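Local structure of putative O-GlcNAcase nagJ (Clostridium perfringens, 6PV5) at residues Tyr405-Pro419 / Phe486-Asp499. The protein probably hydrolyses terminal N-acetylglucosamine linkages as a family 84 glycoside hydrolase, the deposited piece holding its catalytic barrel and flanking domains. Residues are numbered along the deposited sequence; the frame is centred on the assembly and turned at random.
With EDO (1,2-ethanediol), chain B.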
ATOM      1  N   TYR A 405       7.788   2.665   2.103  1.00 24.90           N
ATOM      2  CA  TYR A 405       7.976   1.673   1.054  1.00 24.09           C
ATOM      3  C   TYR A 405       6.602   1.471   0.421  1.00 25.45           C
ATOM      4  O   TYR A 405       5.609   1.398   1.157  1.00 26.93           O
ATOM      5  CB  TYR A 405       8.481   0.378   1.699  1.00 21.44           C
ATOM      6  CG  TYR A 405       8.807  -0.728   0.737  1.00 22.39           C
ATOM      7  CD1 TYR A 405      10.113  -0.916   0.298  1.00 23.40           C
ATOM      8  CD2 TYR A 405       7.819  -1.549   0.229  1.00 20.34           C
ATOM      9  CE1 TYR A 405      10.433  -1.929  -0.594  1.00 25.05           C
ATOM     10  CE2 TYR A 405       8.125  -2.569  -0.655  1.00 23.32           C
ATOM     11  CZ  TYR A 405       9.436  -2.760  -1.071  1.00 24.51           C
ATOM     12  OH  TYR A 405       9.740  -3.751  -1.965  1.00 26.66           O
ATOM     13  N   PRO A 406       6.449   1.377  -0.926  1.00 26.01           N
ATOM     14  CA  PRO A 406       7.563   1.299  -1.884  1.00 23.76           C
ATOM     15  C   PRO A 406       8.331   2.546  -2.315  1.00 23.89           C
ATOM     16  O   PRO A 406       9.199   2.456  -3.191  1.00 21.06           O
ATOM     17  CB  PRO A 406       6.875   0.701  -3.129  1.00 23.32           C
ATOM     18  CG  PRO A 406       5.464   1.252  -3.074  1.00 23.49           C
ATOM     19  CD  PRO A 406       5.146   1.221  -1.582  1.00 23.69           C
ATOM     20  N   VAL A 407       8.079   3.692  -1.662  1.00 22.95           N
ATOM     21  CA  VAL A 407       8.709   4.933  -2.081  1.00 21.58           C
ATOM     22  C   VAL A 407      10.182   4.699  -2.418  1.00 24.56           C
ATOM     23  O   VAL A 407      10.944   4.197  -1.589  1.00 24.29           O
ATOM     24  CB  VAL A 407       8.561   6.059  -1.040  1.00 22.77           C
ATOM     25  CG1 VAL A 407       9.160   5.678   0.310  1.00 22.09           C
ATOM     26  CG2 VAL A 407       9.187   7.359  -1.531  1.00 22.75           C
ATOM     27  N   ASN A 408      10.614   5.207  -3.586  1.00 25.02           N
ATOM     28  CA  ASN A 408      12.000   5.017  -3.983  1.00 25.79           C
ATOM     29  C   ASN A 408      12.654   6.362  -4.326  1.00 28.04           C
ATOM     30  O   ASN A 408      13.665   6.397  -5.035  1.00 25.37           O
ATOM     31  CB  ASN A 408      12.117   4.006  -5.132  1.00 22.73           C
ATOM     32  CG  ASN A 408      11.586   4.577  -6.435  1.00 26.02           C
ATOM     33  OD1 ASN A 408      10.771   5.490  -6.407  1.00 23.36           O
ATOM     34  ND2 ASN A 408      11.987   4.016  -7.571  1.00 21.82           N
ATOM     35  N   ASP A 409      12.127   7.471  -3.781  1.00 26.09           N
ATOM     36  CA  ASP A 409      12.618   8.785  -4.187  1.00 26.46           C
ATOM     37  C   ASP A 409      14.099   8.970  -3.841  1.00 26.85           C
ATOM     38  O   ASP A 409      14.794   9.761  -4.459  1.00 31.19           O
ATOM     39  CB  ASP A 409      11.726   9.922  -3.682  1.00 27.32           C
ATOM     40  CG  ASP A 409      11.492   9.989  -2.170  1.00 30.34           C
ATOM     41  OD1 ASP A 409      12.149   9.209  -1.382  1.00 26.29           O
ATOM     42  OD2 ASP A 409      10.650  10.846  -1.774  1.00 28.60           O
ATOM     43  N   TYR A 410      14.598   8.226  -2.860  1.00 26.57           N
ATOM     44  CA  TYR A 410      15.988   8.342  -2.450  1.00 27.56           C
ATOM     45  C   TYR A 410      16.874   7.380  -3.258  1.00 28.83           C
ATOM     46  O   TYR A 410      18.083   7.405  -3.093  1.00 30.20           O
ATOM     47  CB  TYR A 410      16.085   8.056  -0.945  1.00 27.87           C
ATOM     48  CG  TYR A 410      15.595   6.676  -0.580  1.00 27.02           C
ATOM     49  CD1 TYR A 410      14.248   6.430  -0.349  1.00 25.86           C
ATOM     50  CD2 TYR A 410      16.472   5.603  -0.514  1.00 26.76           C
ATOM     51  CE1 TYR A 410      13.786   5.151  -0.073  1.00 27.08           C
ATOM     52  CE2 TYR A 410      16.034   4.319  -0.222  1.00 26.27           C
ATOM     53  CZ  TYR A 410      14.685   4.092  -0.003  1.00 27.11           C
ATOM     54  OH  TYR A 410      14.240   2.831   0.308  1.00 26.72           O
ATOM     55  N   LYS A 411      16.277   6.546  -4.131  1.00 28.35           N
ATOM     56  CA  LYS A 411      17.003   5.586  -4.957  1.00 29.30           C
ATOM     57  C   LYS A 411      16.197   5.303  -6.225  1.00 26.67           C
ATOM     58  O   LYS A 411      15.684   4.197  -6.440  1.00 25.08           O
ATOM     59  CB  LYS A 411      17.279   4.279  -4.198  1.00 32.71           C
ATOM     60  CG  LYS A 411      18.359   3.415  -4.858  1.00 35.22           C
ATOM     61  CD  LYS A 411      18.296   1.916  -4.552  1.00 40.67           C
ATOM     62  CE  LYS A 411      18.082   1.537  -3.098  1.00 42.40           C
ATOM     63  NZ  LYS A 411      19.159   2.027  -2.211  1.00 43.53           N
ATOM     64  N   GLU A 412      16.056   6.337  -7.050  1.00 23.79           N
ATOM     65  CA  GLU A 412      14.929   6.401  -7.961  1.00 29.81           C
ATOM     66  C   GLU A 412      15.120   5.468  -9.160  1.00 27.58           C
ATOM     67  O   GLU A 412      14.164   5.241  -9.872  1.00 27.55           O
ATOM     68  CB  GLU A 412      14.666   7.847  -8.393  1.00 32.17           C
ATOM     69  CG  GLU A 412      15.964   8.573  -8.728  1.00 42.73           C
ATOM     70  CD  GLU A 412      15.849   9.812  -9.607  1.00 50.95           C
ATOM     71  OE1 GLU A 412      14.725  10.340  -9.734  1.00 51.84           O
ATOM     72  OE2 GLU A 412      16.892  10.248 -10.166  1.00 55.55           O
ATOM     73  N   ASP A 413      16.330   4.932  -9.362  1.00 28.59           N
ATOM     74  CA  ASP A 413      16.603   4.059 -10.502  1.00 28.76           C
ATOM     75  C   ASP A 413      16.259   2.611 -10.183  1.00 25.25           C
ATOM     76  O   ASP A 413      16.295   1.765 -11.075  1.00 25.31           O
ATOM     77  CB  ASP A 413      18.081   4.088 -10.907  1.00 30.92           C
ATOM     78  CG  ASP A 413      18.518   5.468 -11.376  1.00 37.84           C
ATOM     79  OD1 ASP A 413      17.744   6.104 -12.130  1.00 39.00           O
ATOM     80  OD2 ASP A 413      19.601   5.916 -10.944  1.00 44.07           O
ATOM     81  N   LYS A 414      15.938   2.323  -8.917  1.00 23.22           N
ATOM     82  CA  LYS A 414      15.460   0.984  -8.585  1.00 24.11           C
ATOM     83  C   LYS A 414      13.972   1.023  -8.237  1.00 26.07           C
ATOM     84  O   LYS A 414      13.586   1.795  -7.366  1.00 27.25           O
ATOM     85  CB  LYS A 414      16.256   0.419  -7.402  1.00 22.07           C
ATOM     86  CG  LYS A 414      15.909  -1.027  -7.108  1.00 21.61           C
ATOM     87  CD  LYS A 414      16.899  -1.784  -6.245  1.00 21.95           C
ATOM     88  CE  LYS A 414      16.542  -3.267  -6.233  1.00 23.04           C
ATOM     89  NZ  LYS A 414      17.453  -4.038  -5.343  1.00 25.24           N
ATOM     90  N   MET A 415      13.159   0.156  -8.868  1.00 26.33           N
ATOM     91  CA  MET A 415      11.750   0.022  -8.530  1.00 28.82           C
ATOM     92  C   MET A 415      11.592  -0.924  -7.334  1.00 31.31           C
ATOM     93  O   MET A 415      12.194  -1.991  -7.302  1.00 27.46           O
ATOM     94  CB  MET A 415      10.919  -0.547  -9.686  1.00 27.96           C
ATOM     95  CG  MET A 415      10.959   0.258 -10.982  1.00 31.59           C
ATOM     96  SD  MET A 415      10.314   1.941 -10.747  1.00 35.28           S
ATOM     97  CE  MET A 415       9.719   2.355 -12.386  1.00 35.90           C
ATOM     98  N   ALA A 416      10.727  -0.548  -6.377  1.00 27.85           N
ATOM     99  CA  ALA A 416      10.365  -1.441  -5.282  1.00 25.28           C
ATOM    100  C   ALA A 416       9.087  -2.160  -5.685  1.00 25.19           C
ATOM    101  O   ALA A 416       8.041  -1.527  -5.825  1.00 25.86           O
ATOM    102  CB  ALA A 416      10.183  -0.646  -4.008  1.00 23.84           C
ATOM    103  N   LEU A 417       9.194  -3.476  -5.901  1.00 22.82           N
ATOM    104  CA  LEU A 417       8.082  -4.264  -6.404  1.00 23.29           C
ATOM    105  C   LEU A 417       7.771  -5.400  -5.433  1.00 23.71           C
ATOM    106  O   LEU A 417       7.110  -6.360  -5.819  1.00 25.44           O
ATOM    107  CB  LEU A 417       8.442  -4.830  -7.793  1.00 23.08           C
ATOM    108  CG  LEU A 417       8.715  -3.784  -8.888  1.00 24.41           C
ATOM    109  CD1 LEU A 417       9.194  -4.471 -10.174  1.00 21.83           C
ATOM    110  CD2 LEU A 417       7.446  -2.978  -9.168  1.00 22.09           C
ATOM    111  N   GLY A 418       8.233  -5.291  -4.181  1.00 24.92           N
ATOM    112  CA  GLY A 418       8.009  -6.363  -3.219  1.00 26.26           C
ATOM    113  C   GLY A 418       6.833  -6.150  -2.259  1.00 27.99           C
ATOM    114  O   GLY A 418       6.202  -5.089  -2.228  1.00 25.16           O
ATOM    115  N   PRO A 419       6.528  -7.151  -1.395  1.00 27.92           N
ATOM    116  CA  PRO A 419       5.477  -7.003  -0.388  1.00 26.26           C
ATOM    117  C   PRO A 419       5.963  -6.165   0.790  1.00 25.77           C
ATOM    118  O   PRO A 419       7.165  -6.095   1.074  1.00 24.75           O
ATOM    119  CB  PRO A 419       5.221  -8.455   0.054  1.00 25.93           C
ATOM    120  CG  PRO A 419       6.589  -9.099  -0.084  1.00 27.78           C
ATOM    121  CD  PRO A 419       7.177  -8.476  -1.344  1.00 26.90           C
ATOM    122  N   PHE A 486      10.658 -11.447 -12.564  1.00 23.46           N
ATOM    123  CA  PHE A 486      11.286 -10.131 -12.658  1.00 24.17           C
ATOM    124  C   PHE A 486      11.292  -9.440 -11.289  1.00 22.80           C
ATOM    125  O   PHE A 486      12.327  -8.948 -10.823  1.00 22.28           O
ATOM    126  CB  PHE A 486      10.512  -9.318 -13.710  1.00 26.10           C
ATOM    127  CG  PHE A 486      10.873  -7.859 -13.816  1.00 26.36           C
ATOM    128  CD1 PHE A 486      12.057  -7.465 -14.428  1.00 27.34           C
ATOM    129  CD2 PHE A 486      10.012  -6.877 -13.337  1.00 26.33           C
ATOM    130  CE1 PHE A 486      12.381  -6.116 -14.547  1.00 28.54           C
ATOM    131  CE2 PHE A 486      10.337  -5.531 -13.444  1.00 27.45           C
ATOM    132  CZ  PHE A 486      11.521  -5.150 -14.056  1.00 29.53           C
ATOM    133  N   ALA A 487      10.114  -9.390 -10.649  1.00 22.02           N
ATOM    134  CA  ALA A 487       9.953  -8.652  -9.398  1.00 23.82           C
ATOM    135  C   ALA A 487      10.831  -9.237  -8.286  1.00 24.31           C
ATOM    136  O   ALA A 487      11.284  -8.512  -7.404  1.00 23.69           O
ATOM    137  CB  ALA A 487       8.496  -8.645  -8.997  1.00 21.52           C
ATOM    138  N   ASN A 488      11.098 -10.541  -8.352  1.00 24.03           N
ATOM    139  CA  ASN A 488      11.973 -11.212  -7.394  1.00 25.79           C
ATOM    140  C   ASN A 488      13.327 -10.518  -7.269  1.00 25.99           C
ATOM    141  O   ASN A 488      13.942 -10.545  -6.195  1.00 26.29           O
ATOM    142  CB  ASN A 488      12.068 -12.713  -7.704  1.00 26.08           C
ATOM    143  CG  ASN A 488      12.980 -13.517  -6.797  1.00 27.43           C
ATOM    144  OD1 ASN A 488      12.951 -13.391  -5.574  1.00 24.62           O
ATOM    145  ND2 ASN A 488      13.795 -14.368  -7.398  1.00 26.55           N
ATOM    146  N   HIS A 489      13.783  -9.858  -8.344  1.00 25.75           N
ATOM    147  CA  HIS A 489      15.106  -9.249  -8.311  1.00 23.65           C
ATOM    148  C   HIS A 489      15.025  -7.759  -7.993  1.00 25.44           C
ATOM    149  O   HIS A 489      15.998  -7.041  -8.176  1.00 23.23           O
ATOM    150  CB  HIS A 489      15.834  -9.465  -9.643  1.00 25.29           C
ATOM    151  CG  HIS A 489      16.181 -10.886  -9.924  1.00 24.18           C
ATOM    152  ND1 HIS A 489      17.427 -11.389  -9.666  1.00 24.30           N
ATOM    153  CD2 HIS A 489      15.444 -11.910 -10.412  1.00 23.87           C
ATOM    154  CE1 HIS A 489      17.466 -12.668 -10.006  1.00 23.15           C
ATOM    155  NE2 HIS A 489      16.262 -13.013 -10.456  1.00 24.49           N
ATOM    156  N   SER A 490      13.872  -7.290  -7.507  1.00 26.84           N
ATOM    157  CA  SER A 490      13.663  -5.853  -7.372  1.00 27.43           C
ATOM    158  C   SER A 490      12.808  -5.526  -6.140  1.00 28.27           C
ATOM    159  O   SER A 490      11.793  -4.823  -6.268  1.00 26.68           O
ATOM    160  CB  SER A 490      12.953  -5.341  -8.613  1.00 25.50           C
ATOM    161  OG  SER A 490      13.224  -3.958  -8.793  1.00 26.16           O
ATOM    162  N   THR A 491      13.150  -6.103  -4.980  1.00 25.65           N
ATOM    163  CA  THR A 491      12.272  -5.966  -3.821  1.00 26.99           C
ATOM    164  C   THR A 491      12.949  -5.095  -2.773  1.00 25.86           C
ATOM    165  O   THR A 491      12.282  -4.361  -2.070  1.00 28.96           O
ATOM    166  CB  THR A 491      11.769  -7.302  -3.253  1.00 26.30           C
ATOM    167  OG1 THR A 491      12.887  -8.096  -2.841  1.00 28.09           O
ATOM    168  CG2 THR A 491      10.946  -8.101  -4.243  1.00 27.90           C
ATOM    169  N   ARG A 492      14.275  -5.143  -2.721  1.00 23.64           N
ATOM    170  CA  ARG A 492      15.002  -4.537  -1.622  1.00 26.01           C
ATOM    171  C   ARG A 492      15.551  -3.172  -2.035  1.00 27.53           C
ATOM    172  O   ARG A 492      16.326  -3.083  -2.983  1.00 27.05           O
ATOM    173  CB  ARG A 492      16.117  -5.495  -1.178  1.00 26.77           C
ATOM    174  CG  ARG A 492      17.038  -4.970  -0.085  1.00 28.23           C
ATOM    175  CD  ARG A 492      16.371  -4.970   1.289  1.00 28.59           C
ATOM    176  NE  ARG A 492      17.269  -4.455   2.321  1.00 27.61           N
ATOM    177  CZ  ARG A 492      16.987  -4.354   3.622  1.00 28.20           C
ATOM    178  NH1 ARG A 492      15.812  -4.734   4.097  1.00 27.44           N
ATOM    179  NH2 ARG A 492      17.898  -3.885   4.448  1.00 25.75           N
ATOM    180  N   LEU A 493      15.176  -2.125  -1.287  1.00 24.87           N
ATOM    181  CA  LEU A 493      15.785  -0.813  -1.403  1.00 26.73           C
ATOM    182  C   LEU A 493      16.564  -0.545  -0.114  1.00 29.54           C
ATOM    183  O   LEU A 493      17.487  -1.287   0.203  1.00 30.21           O
ATOM    184  CB  LEU A 493      14.688   0.225  -1.674  1.00 30.21           C
ATOM    185  CG  LEU A 493      14.366   0.574  -3.136  1.00 35.17           C
ATOM    186  CD1 LEU A 493      14.194  -0.657  -3.985  1.00 33.25           C
ATOM    187  CD2 LEU A 493      13.077   1.378  -3.194  1.00 39.16           C
ATOM    188  N   ASP A 494      16.219   0.504   0.644  1.00 27.95           N
ATOM    189  CA  ASP A 494      16.810   0.600   1.970  1.00 29.54           C
ATOM    190  C   ASP A 494      16.007  -0.236   2.969  1.00 27.71           C
ATOM    191  O   ASP A 494      16.425  -0.427   4.093  1.00 27.59           O
ATOM    192  CB  ASP A 494      16.975   2.045   2.426  1.00 33.53           C
ATOM    193  CG  ASP A 494      18.146   2.736   1.753  1.00 36.98           C
ATOM    194  OD1 ASP A 494      18.776   2.100   0.885  1.00 34.69           O
ATOM    195  OD2 ASP A 494      18.399   3.918   2.089  1.00 43.33           O
ATOM    196  N   THR A 495      14.850  -0.735   2.545  1.00 27.52           N
ATOM    197  CA  THR A 495      14.064  -1.658   3.343  1.00 28.44           C
ATOM    198  C   THR A 495      13.413  -2.589   2.333  1.00 28.15           C
ATOM    199  O   THR A 495      13.546  -2.350   1.135  1.00 27.51           O
ATOM    200  CB  THR A 495      13.057  -0.918   4.237  1.00 28.62           C
ATOM    201  OG1 THR A 495      12.493  -1.850   5.168  1.00 30.42           O
ATOM    202  CG2 THR A 495      11.948  -0.248   3.451  1.00 24.49           C
ATOM    203  N   GLY A 496      12.714  -3.622   2.812  1.00 25.29           N
ATOM    204  CA  GLY A 496      11.990  -4.501   1.903  1.00 24.77           C
ATOM    205  C   GLY A 496      12.490  -5.936   2.002  1.00 25.40           C
ATOM    206  O   GLY A 496      13.538  -6.198   2.592  1.00 28.18           O
ATOM    207  N   ARG A 497      11.718  -6.861   1.445  1.00 26.43           N
ATOM    208  CA  ARG A 497      12.172  -8.235   1.294  1.00 27.40           C
ATOM    209  C   ARG A 497      13.512  -8.247   0.552  1.00 30.03           C
ATOM    210  O   ARG A 497      13.671  -7.544  -0.456  1.00 27.04           O
ATOM    211  CB  ARG A 497      11.101  -8.991   0.504  1.00 27.69           C
ATOM    212  CG  ARG A 497      11.477 -10.398   0.045  1.00 30.42           C
ATOM    213  CD  ARG A 497      10.548 -10.788  -1.092  1.00 30.57           C
ATOM    214  NE  ARG A 497      10.709 -12.130  -1.665  1.00 33.68           N
ATOM    215  CZ  ARG A 497      11.472 -12.433  -2.719  1.00 32.25           C
ATOM    216  NH1 ARG A 497      11.502 -13.678  -3.158  1.00 33.57           N
ATOM    217  NH2 ARG A 497      12.198 -11.507  -3.332  1.00 26.52           N
ATOM    218  N   PRO A 498      14.517  -9.042   1.010  1.00 29.38           N
ATOM    219  CA  PRO A 498      15.780  -9.192   0.268  1.00 28.45           C
ATOM    220  C   PRO A 498      15.541  -9.752  -1.136  1.00 26.71           C
ATOM    221  O   PRO A 498      14.656 -10.577  -1.335  1.00 26.84           O
ATOM    222  CB  PRO A 498      16.612 -10.167   1.143  1.00 28.43           C
ATOM    223  CG  PRO A 498      15.993  -9.962   2.535  1.00 34.82           C
ATOM    224  CD  PRO A 498      14.495  -9.839   2.256  1.00 29.50           C
ATOM    225  N   ASP A 499      16.318  -9.272  -2.112  1.00 25.67           N
ATOM    226  CA  ASP A 499      16.170  -9.694  -3.497  1.00 25.61           C
ATOM    227  C   ASP A 499      16.591 -11.162  -3.635  1.00 26.60           C
ATOM    228  O   ASP A 499      17.539 -11.589  -2.976  1.00 27.50           O
ATOM    229  CB  ASP A 499      17.141  -8.927  -4.395  1.00 26.71           C
ATOM    230  CG  ASP A 499      16.860  -7.436  -4.532  1.00 30.84           C
ATOM    231  OD1 ASP A 499      15.688  -7.032  -4.329  1.00 29.02           O
ATOM    232  OD2 ASP A 499      17.818  -6.690  -4.890  1.00 30.01           O
TER
HETATM  233  C1  EDO B 601      12.968   9.297   2.371  1.00 45.35           C
HETATM  234  O1  EDO B 601      13.111   9.734   1.029  1.00 44.48           O
HETATM  235  C2  EDO B 601      11.558   9.074   2.691  1.00 39.57           C
HETATM  236  O2  EDO B 601      10.875   8.776   1.492  1.00 42.02           O
HETATM  237  O   HOH W   1       9.455  -5.872  -0.048  1.00 24.28           O
HETATM  238  O   HOH W   2      14.125  -2.082 -10.322  1.00 24.41           O
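Y405 meets T491 and T495 where the loop after strand 399-403, the seventh of the (beta/alpha)8 barrel, packs on the connection from helix 480-487 to the helical region beyond; most touching residues are buried, so their polar bonds join barrel to helices inside the protein. With CG anti to the backbone N (chi1 -176°), the Y405 ring brings OH to 2.6 Å from T491 O, in the carbonyl plane and on a lone pair, while CD1 lies against the T495 methyl. N408 CB touches L493 CD2 at 3.4 Å. Y410 accepts at OH from D494 N, 3.1 Å away, at the edge of its ring. K411, bent at its last two torsions, sets CE against L493 CA and CG and NZ above the D494 carboxylate plane for a salt bridge. K414 is extended instead: CG and CD pass L493 CD1, and NZ reaches R492 O at 2.8 Å, N609, and the syn lone pair of D499 OD2, a 2.7 Å salt bridge. D499 OD1 takes T491 N and R492 N from opposite faces, tying K414 to that turn. M415 O accepts from S490 OG at 2.7 Å. A416 CB also touches L493 CD2. L417 sends CD1 to F486 CE2, and its N donates to S490 O (3.0 Å, N-H...O 153°).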